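Local coordinates for protein synthesis inhibitor I (PDB 4FBC), which belongs to the ribosome-inactivating protein family of plants and binds adenosine monophosphate in a pocket, at residues 85-90 with 212-217; 219-224 with 249-254. The protein carries 3 engineered substitutions. One frame throughout, in Å; residues are numbered along the deposited sequence.

Contact 1. Residues 85-90 with 212-217. With AMP (adenosine monophosphate), chain E.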
ATOM      1  N   ASP A  85       8.365   5.153  -1.308  1.00 15.65           N
ATOM      2  CA  ASP A  85       8.388   5.544  -2.717  1.00 15.17           C
ATOM      3  C   ASP A  85       7.401   4.762  -3.572  1.00 14.39           C
ATOM      4  O   ASP A  85       6.844   5.305  -4.526  1.00 16.65           O
ATOM      5  CB  ASP A  85       9.815   5.478  -3.309  1.00 16.48           C
ATOM      6  CG  ASP A  85      10.541   4.183  -2.985  1.00 20.73           C
ATOM      7  OD1 ASP A  85       9.908   3.224  -2.495  1.00 18.85           O
ATOM      8  OD2 ASP A  85      11.775   4.120  -3.234  1.00 17.08           O
ATOM      9  N   ASN A  86       7.167   3.495  -3.225  1.00 16.25           N
ATOM     10  CA  ASN A  86       6.213   2.677  -3.978  1.00 17.71           C
ATOM     11  C   ASN A  86       5.222   1.889  -3.112  1.00 15.63           C
ATOM     12  O   ASN A  86       4.440   1.102  -3.633  1.00 15.99           O
ATOM     13  CB  ASN A  86       6.942   1.740  -4.958  1.00 19.28           C
ATOM     14  CG  ASN A  86       7.843   0.751  -4.258  1.00 17.44           C
ATOM     15  OD1 ASN A  86       7.799   0.615  -3.036  1.00 17.08           O
ATOM     16  ND2 ASN A  86       8.676   0.040  -5.033  1.00 19.79           N
ATOM     17  N   ILE A  87       5.257   2.124  -1.798  1.00 15.99           N
ATOM     18  CA  ILE A  87       4.350   1.483  -0.835  1.00 15.90           C
ATOM     19  C   ILE A  87       4.443  -0.058  -0.821  1.00 17.04           C
ATOM     20  O   ILE A  87       3.471  -0.760  -0.541  1.00 15.54           O
ATOM     21  CB  ILE A  87       2.887   1.976  -1.009  1.00 12.78           C
ATOM     22  CG1 ILE A  87       2.870   3.466  -1.394  1.00 15.24           C
ATOM     23  CG2 ILE A  87       2.077   1.757   0.292  1.00 16.34           C
ATOM     24  CD1 ILE A  87       1.445   4.024  -1.683  1.00 14.81           C
ATOM     25  N   TYR A  88       5.632  -0.589  -1.103  1.00 14.36           N
ATOM     26  CA  TYR A  88       5.843  -2.033  -1.021  1.00 16.10           C
ATOM     27  C   TYR A  88       6.066  -2.450   0.408  1.00 17.17           C
ATOM     28  O   TYR A  88       6.916  -1.884   1.090  1.00 17.58           O
ATOM     29  CB  TYR A  88       7.084  -2.458  -1.799  1.00 16.64           C
ATOM     30  CG  TYR A  88       6.914  -2.581  -3.292  1.00 21.14           C
ATOM     31  CD1 TYR A  88       5.903  -1.914  -3.958  1.00 21.24           C
ATOM     32  CD2 TYR A  88       7.788  -3.369  -4.037  1.00 27.27           C
ATOM     33  CE1 TYR A  88       5.758  -2.023  -5.330  1.00 25.35           C
ATOM     34  CE2 TYR A  88       7.656  -3.486  -5.407  1.00 26.31           C
ATOM     35  CZ  TYR A  88       6.638  -2.811  -6.048  1.00 31.28           C
ATOM     36  OH  TYR A  88       6.503  -2.918  -7.412  1.00 34.58           O
ATOM     37  N   LEU A  89       5.333  -3.467   0.849  1.00 15.11           N
ATOM     38  CA  LEU A  89       5.588  -4.070   2.153  1.00 16.51           C
ATOM     39  C   LEU A  89       6.831  -4.940   2.022  1.00 17.13           C
ATOM     40  O   LEU A  89       6.914  -5.752   1.109  1.00 20.53           O
ATOM     41  CB  LEU A  89       4.409  -4.944   2.569  1.00 14.85           C
ATOM     42  CG  LEU A  89       4.572  -5.736   3.867  1.00 15.76           C
ATOM     43  CD1 LEU A  89       4.801  -4.819   5.081  1.00 16.71           C
ATOM     44  CD2 LEU A  89       3.353  -6.647   4.071  1.00 19.64           C
ATOM     45  N   GLU A  90       7.788  -4.785   2.931  1.00 15.94           N
ATOM     46  CA  GLU A  90       8.985  -5.631   2.876  1.00 20.24           C
ATOM     47  C   GLU A  90       9.362  -6.283   4.198  1.00 22.68           C
ATOM     48  O   GLU A  90      10.060  -7.297   4.211  1.00 19.89           O
ATOM     49  CB  GLU A  90      10.181  -4.868   2.299  1.00 16.99           C
ATOM     50  CG  GLU A  90      10.063  -4.518   0.818  1.00 18.43           C
ATOM     51  CD  GLU A  90      10.008  -5.737  -0.099  1.00 20.17           C
ATOM     52  OE1 GLU A  90      10.319  -6.865   0.342  1.00 20.37           O
ATOM     53  OE2 GLU A  90       9.643  -5.563  -1.278  1.00 25.94           O
ATOM     54  N   ASN A 212      -4.073  -4.816  -9.548  1.00 20.19           N
ATOM     55  CA  ASN A 212      -3.068  -5.393 -10.447  1.00 19.89           C
ATOM     56  C   ASN A 212      -2.554  -4.436 -11.538  1.00 22.49           C
ATOM     57  O   ASN A 212      -1.713  -4.818 -12.361  1.00 19.81           O
ATOM     58  CB  ASN A 212      -3.603  -6.693 -11.071  1.00 22.87           C
ATOM     59  CG  ASN A 212      -3.669  -7.843 -10.075  1.00 21.26           C
ATOM     60  OD1 ASN A 212      -2.934  -7.874  -9.081  1.00 22.00           O
ATOM     61  ND2 ASN A 212      -4.550  -8.805 -10.345  1.00 23.28           N
ATOM     62  N   GLY A 213      -3.041  -3.192 -11.537  1.00 17.49           N
ATOM     63  CA  GLY A 213      -2.654  -2.207 -12.537  1.00 17.64           C
ATOM     64  C   GLY A 213      -2.437  -0.787 -12.011  1.00 17.74           C
ATOM     65  O   GLY A 213      -2.738   0.193 -12.695  1.00 15.77           O
ATOM     66  N   TRP A 214      -1.897  -0.673 -10.806  1.00 17.19           N
ATOM     67  CA  TRP A 214      -1.688   0.632 -10.176  1.00 15.70           C
ATOM     68  C   TRP A 214      -0.833   1.564 -11.042  1.00 16.12           C
ATOM     69  O   TRP A 214      -1.162   2.729 -11.226  1.00 15.50           O
ATOM     70  CB  TRP A 214      -1.045   0.431  -8.806  1.00 15.22           C
ATOM     71  CG  TRP A 214      -0.802   1.676  -7.991  1.00 17.34           C
ATOM     72  CD1 TRP A 214      -1.645   2.738  -7.815  1.00 16.09           C
ATOM     73  CD2 TRP A 214       0.368   1.958  -7.219  1.00 13.82           C
ATOM     74  NE1 TRP A 214      -1.058   3.671  -6.983  1.00 16.01           N
ATOM     75  CE2 TRP A 214       0.173   3.212  -6.600  1.00 16.01           C
ATOM     76  CE3 TRP A 214       1.565   1.268  -6.991  1.00 17.12           C
ATOM     77  CZ2 TRP A 214       1.137   3.792  -5.772  1.00 14.94           C
ATOM     78  CZ3 TRP A 214       2.512   1.835  -6.164  1.00 13.99           C
ATOM     79  CH2 TRP A 214       2.300   3.087  -5.564  1.00 16.82           C
ATOM     80  N   GLN A 215       0.260   1.038 -11.587  1.00 17.06           N
ATOM     81  CA  GLN A 215       1.115   1.840 -12.457  1.00 16.72           C
ATOM     82  C   GLN A 215       0.364   2.283 -13.721  1.00 16.50           C
ATOM     83  O   GLN A 215       0.449   3.449 -14.128  1.00 16.38           O
ATOM     84  CB  GLN A 215       2.398   1.068 -12.806  1.00 18.55           C
ATOM     85  CG  GLN A 215       3.371   1.840 -13.699  1.00 19.49           C
ATOM     86  CD  GLN A 215       4.737   1.178 -13.763  1.00 26.33           C
ATOM     87  OE1 GLN A 215       4.860  -0.032 -13.567  1.00 39.61           O
ATOM     88  NE2 GLN A 215       5.769   1.966 -14.026  1.00 35.63           N
ATOM     89  N   ASP A 216      -0.373   1.355 -14.335  1.00 18.08           N
ATOM     90  CA  ASP A 216      -1.158   1.658 -15.533  1.00 18.34           C
ATOM     91  C   ASP A 216      -2.191   2.759 -15.281  1.00 17.01           C
ATOM     92  O   ASP A 216      -2.355   3.660 -16.093  1.00 17.32           O
ATOM     93  CB  ASP A 216      -1.893   0.403 -16.032  1.00 19.92           C
ATOM     94  CG  ASP A 216      -0.976  -0.597 -16.700  1.00 33.12           C
ATOM     95  OD1 ASP A 216       0.141  -0.214 -17.117  1.00 29.96           O
ATOM     96  OD2 ASP A 216      -1.390  -1.773 -16.820  1.00 34.21           O
ATOM     97  N   LEU A 217      -2.891   2.680 -14.156  1.00 17.64           N
ATOM     98  CA  LEU A 217      -3.932   3.665 -13.861  1.00 16.29           C
ATOM     99  C   LEU A 217      -3.286   5.007 -13.517  1.00 13.48           C
ATOM    100  O   LEU A 217      -3.766   6.053 -13.939  1.00 13.64           O
ATOM    101  CB  LEU A 217      -4.843   3.189 -12.720  1.00 15.42           C
ATOM    102  CG  LEU A 217      -6.027   4.109 -12.379  1.00 13.78           C
ATOM    103  CD1 LEU A 217      -6.938   4.352 -13.584  1.00 16.99           C
ATOM    104  CD2 LEU A 217      -6.834   3.535 -11.212  1.00 12.95           C
TER
HETATM  105  P   AMP E 301       6.488  -5.653  -9.826  1.00 64.40           P
HETATM  106  O1P AMP E 301       6.611  -7.105  -9.410  1.00 54.92           O
HETATM  107  O2P AMP E 301       6.401  -5.335 -11.304  1.00 55.05           O
HETATM  108  O3P AMP E 301       7.612  -4.850  -9.203  1.00 44.30           O
HETATM  109  O5' AMP E 301       5.258  -4.984  -9.061  1.00 47.54           O
HETATM  110  C5' AMP E 301       3.993  -4.829  -9.691  1.00 42.52           C
HETATM  111  C4' AMP E 301       2.962  -4.307  -8.720  1.00 33.85           C
HETATM  112  O4' AMP E 301       2.693  -5.315  -7.710  1.00 37.03           O
HETATM  113  C3' AMP E 301       3.369  -3.074  -7.921  1.00 36.45           C
HETATM  114  O3' AMP E 301       3.187  -1.861  -8.638  1.00 36.58           O
HETATM  115  C2' AMP E 301       2.511  -3.180  -6.667  1.00 34.10           C
HETATM  116  O2' AMP E 301       1.186  -2.715  -6.928  1.00 29.63           O
HETATM  117  C1' AMP E 301       2.464  -4.700  -6.459  1.00 33.88           C
HETATM  118  N9  AMP E 301       3.493  -5.178  -5.504  1.00 30.22           N
HETATM  119  C8  AMP E 301       4.556  -5.960  -5.807  1.00 32.33           C
HETATM  120  N7  AMP E 301       5.309  -6.239  -4.710  1.00 31.81           N
HETATM  121  C5  AMP E 301       4.715  -5.630  -3.658  1.00 27.44           C
HETATM  122  C6  AMP E 301       4.973  -5.518  -2.197  1.00 27.68           C
HETATM  123  N6  AMP E 301       6.050  -6.126  -1.629  1.00 24.52           N
HETATM  124  N1  AMP E 301       4.095  -4.791  -1.453  1.00 23.20           N
HETATM  125  C2  AMP E 301       3.026  -4.178  -2.009  1.00 21.64           C
HETATM  126  N3  AMP E 301       2.728  -4.243  -3.321  1.00 25.91           N
HETATM  127  C4  AMP E 301       3.516  -4.945  -4.184  1.00 30.31           C

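Contact 2. Residues 219-224 with 249-254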
ATOM      1  N   ALA A 219      -0.331   6.124 -14.548  1.00 15.78           N
ATOM      2  CA  ALA A 219       0.157   6.693 -15.800  1.00 20.19           C
ATOM      3  C   ALA A 219      -0.974   7.244 -16.673  1.00 16.00           C
ATOM      4  O   ALA A 219      -0.839   8.312 -17.256  1.00 16.72           O
ATOM      5  CB  ALA A 219       0.979   5.666 -16.566  1.00 18.84           C
ATOM      6  N   ALA A 220      -2.090   6.522 -16.772  1.00 14.89           N
ATOM      7  CA  ALA A 220      -3.229   7.001 -17.550  1.00 15.46           C
ATOM      8  C   ALA A 220      -3.755   8.369 -17.103  1.00 15.65           C
ATOM      9  O   ALA A 220      -4.126   9.207 -17.929  1.00 17.16           O
ATOM     10  CB  ALA A 220      -4.357   5.963 -17.549  1.00 20.15           C
ATOM     11  N   LEU A 221      -3.818   8.599 -15.794  1.00 15.26           N
ATOM     12  CA  LEU A 221      -4.251   9.904 -15.321  1.00 14.08           C
ATOM     13  C   LEU A 221      -3.173  10.973 -15.528  1.00 16.72           C
ATOM     14  O   LEU A 221      -3.483  12.086 -15.960  1.00 16.77           O
ATOM     15  CB  LEU A 221      -4.688   9.843 -13.852  1.00 14.74           C
ATOM     16  CG  LEU A 221      -5.391  11.111 -13.384  1.00 15.91           C
ATOM     17  CD1 LEU A 221      -6.670  11.364 -14.197  1.00 17.39           C
ATOM     18  CD2 LEU A 221      -5.722  10.987 -11.904  1.00 17.64           C
ATOM     19  N   LEU A 222      -1.915  10.631 -15.240  1.00 15.69           N
ATOM     20  CA  LEU A 222      -0.806  11.580 -15.426  1.00 18.68           C
ATOM     21  C   LEU A 222      -0.713  12.118 -16.855  1.00 17.08           C
ATOM     22  O   LEU A 222      -0.363  13.282 -17.073  1.00 18.34           O
ATOM     23  CB  LEU A 222       0.527  10.939 -15.024  1.00 13.19           C
ATOM     24  CG  LEU A 222       0.708  10.720 -13.517  1.00 15.14           C
ATOM     25  CD1 LEU A 222       1.893   9.800 -13.232  1.00 17.53           C
ATOM     26  CD2 LEU A 222       0.890  12.058 -12.819  1.00 17.80           C
ATOM     27  N   LYS A 223      -1.014  11.266 -17.828  1.00 18.41           N
ATOM     28  CA  LYS A 223      -0.989  11.677 -19.230  1.00 20.01           C
ATOM     29  C   LYS A 223      -1.957  12.813 -19.528  1.00 21.19           C
ATOM     30  O   LYS A 223      -1.696  13.655 -20.393  1.00 21.87           O
ATOM     31  CB  LYS A 223      -1.264  10.476 -20.142  1.00 15.86           C
ATOM     32  CG  LYS A 223      -0.095   9.515 -20.230  1.00 19.08           C
ATOM     33  CD  LYS A 223      -0.411   8.312 -21.087  1.00 23.51           C
ATOM     34  CE  LYS A 223       0.782   7.367 -21.133  1.00 32.49           C
ATOM     35  NZ  LYS A 223       0.510   6.157 -21.977  1.00 33.46           N
ATOM     36  N   THR A 224      -3.070  12.862 -18.806  1.00 19.79           N
ATOM     37  CA  THR A 224      -4.063  13.904 -19.055  1.00 19.29           C
ATOM     38  C   THR A 224      -3.623  15.287 -18.560  1.00 21.16           C
ATOM     39  O   THR A 224      -4.201  16.313 -18.948  1.00 20.13           O
ATOM     40  CB  THR A 224      -5.457  13.531 -18.464  1.00 21.24           C
ATOM     41  OG1 THR A 224      -5.388  13.523 -17.033  1.00 21.29           O
ATOM     42  CG2 THR A 224      -5.912  12.163 -18.974  1.00 20.68           C
ATOM     43  N   VAL A 249     -12.276  11.747 -14.383  1.00 18.63           N
ATOM     44  CA  VAL A 249     -12.973  11.977 -13.112  1.00 18.87           C
ATOM     45  C   VAL A 249     -13.140  10.662 -12.343  1.00 16.77           C
ATOM     46  O   VAL A 249     -12.955  10.611 -11.125  1.00 17.51           O
ATOM     47  CB  VAL A 249     -14.319  12.712 -13.294  1.00 21.90           C
ATOM     48  CG1 VAL A 249     -15.164  12.588 -12.046  1.00 25.23           C
ATOM     49  CG2 VAL A 249     -14.085  14.187 -13.608  1.00 21.50           C
ATOM     50  N   GLN A 250     -13.442   9.580 -13.053  1.00 16.28           N
ATOM     51  CA  GLN A 250     -13.507   8.281 -12.400  1.00 16.09           C
ATOM     52  C   GLN A 250     -12.135   7.828 -11.906  1.00 16.53           C
ATOM     53  O   GLN A 250     -12.024   7.251 -10.825  1.00 15.12           O
ATOM     54  CB  GLN A 250     -14.117   7.226 -13.331  1.00 17.06           C
ATOM     55  CG  GLN A 250     -15.616   7.431 -13.591  1.00 16.99           C
ATOM     56  CD  GLN A 250     -16.152   6.478 -14.638  1.00 22.12           C
ATOM     57  OE1 GLN A 250     -15.383   5.779 -15.296  1.00 20.34           O
ATOM     58  NE2 GLN A 250     -17.475   6.435 -14.791  1.00 25.62           N
ATOM     59  N   ALA A 251     -11.096   8.096 -12.696  1.00 16.82           N
ATOM     60  CA  ALA A 251      -9.737   7.758 -12.293  1.00 14.97           C
ATOM     61  C   ALA A 251      -9.333   8.496 -11.008  1.00 13.78           C
ATOM     62  O   ALA A 251      -8.713   7.900 -10.127  1.00 15.04           O
ATOM     63  CB  ALA A 251      -8.754   8.071 -13.420  1.00 15.81           C
ATOM     64  N   ALA A 252      -9.688   9.781 -10.922  1.00 15.50           N
ATOM     65  CA  ALA A 252      -9.408  10.606  -9.738  1.00 15.78           C
ATOM     66  C   ALA A 252     -10.157  10.079  -8.516  1.00 16.80           C
ATOM     67  O   ALA A 252      -9.594   9.993  -7.425  1.00 13.28           O
ATOM     68  CB  ALA A 252      -9.757  12.074  -9.993  1.00 16.70           C
ATOM     69  N   ASN A 253     -11.424   9.715  -8.693  1.00 14.47           N
ATOM     70  CA  ASN A 253     -12.178   9.106  -7.595  1.00 16.76           C
ATOM     71  C   ASN A 253     -11.644   7.739  -7.182  1.00 14.03           C
ATOM     72  O   ASN A 253     -11.888   7.288  -6.066  1.00 13.50           O
ATOM     73  CB  ASN A 253     -13.660   8.996  -7.959  1.00 15.36           C
ATOM     74  CG  ASN A 253     -14.385  10.309  -7.815  1.00 16.41           C
ATOM     75  OD1 ASN A 253     -14.234  11.007  -6.803  1.00 20.60           O
ATOM     76  ND2 ASN A 253     -15.172  10.667  -8.822  1.00 16.69           N
ATOM     77  N   THR A 254     -10.909   7.078  -8.076  1.00 14.00           N
ATOM     78  CA  THR A 254     -10.403   5.734  -7.807  1.00 13.64           C
ATOM     79  C   THR A 254      -9.028   5.729  -7.135  1.00 13.57           C
ATOM     80  O   THR A 254      -8.780   4.929  -6.225  1.00 13.20           O
ATOM     81  CB  THR A 254     -10.363   4.888  -9.100  1.00 12.92           C
ATOM     82  OG1 THR A 254     -11.694   4.798  -9.626  1.00 15.16           O
ATOM     83  CG2 THR A 254      -9.815   3.483  -8.820  1.00 14.73           C
TER

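Contact 1. Residues 85-90 with 212-217
W214 swings its indole away from its own helix with CG anti to the backbone N (chi1 -178°), and I87 turns CG1 beside its backbone N (chi1 -36°), so that the benzo ring of the indole (CZ2 and CH2) and the CD1 methyl of the isoleucine meet. The two side chains cross at about a right angle, I87 CD1 lying 4.1 Å from W214 CH2. Closer still is a backbone atom, since N86 O stands 3.3 Å from W214 CZ3 in an oblique approach; no hydrogen bond joins the segments, and this carbonyl accepts one from R179.

What the pair frames is the nucleotide pocket. The Y88 ring is covered on both faces: the side-chain amide nitrogen N86 ND2 lies over the centre of one, and adenine covers the other with AMP C5 3.7 Å above the plane. An Asx turn from N86 OD1 to the Y88 N-H shapes the backbone here, while Y88 OH bonds phosphate oxygen AMP O3P at 2.9 Å. L89 reads the base edge twice, its N-H giving to AMP N1 and its O accepting from AMP N6 with an N-H...O angle of 167°. W214 contributes from the ribose side, with O3' in plane at its edge.

The loop leads into strand 89-93 of the mixed sheet, W214 opens helix 214-225 just after N-cap G213, and R179 of helix 157-179 reaches both the indole, by cation-pi contact, and the nucleotide.

Contact 2. Residues 219-224 with 249-254
Apolar contact between L221 and A251 joins the two helices, and it is a case of a branched side chain set against a small one. L221 carries CG anti to its backbone N (chi1 -169°), which extends the isobutyl group toward the other helix; there CD1 touches the methyl CB of A251 at 4.0 Å. The second branch reaches past that methyl to the backbone, with L221 CD2 4.3 Å from A252 N. With only a methyl on A251, the backbones come near: the CA atoms of L221 and A251 are 6.6 Å apart. F237, from the loop between them, touches A251 and also A220, so an aromatic group adds to the same apolar patch.

This is helix-to-helix packing in the later part of the ribosome-inactivating protein fold, where helix 214-225 meets the short helix 248-254.

No hydrogen bond crosses between the helices; those of the two threonines tie back into their own helix. T224 turns its hydroxyl back onto L221 O at 2.6 Å, in the carbonyl plane, and the T224 N-H shares that oxygen, which is thus gripped twice; T224 OG1 has a further partner outside the two helices in H47 NE2. On the other helix T254 OG1 gives to Q250 O at 2.8 Å, tilted 35° from the carbonyl plane, while the N-H of T254 makes weak bonds to both Q250 O and A251 O.

Overall arrangement
Helix 214-225 serves both contacts: its first turn enters contact 1, and its later turns pack in contact 2. Their centres lie 15 Å apart, and L217 bridges them, since L217 CD2 touches T254 CG2 at 3.8 Å. Both contacts bury their main residues, yet the centre of contact 1 sits about 7 Å from the chain centre and that of contact 2 about 18 Å, where A252 is partly exposed. Place and chemistry change together. Near the centre, a loop leading into the mixed sheet and the start of a helix each bring an aromatic ring to a ligand, the loop side adding backbone polar groups; farther out, two helices meet mainly through aliphatic groups, with no hydrogen bond between them.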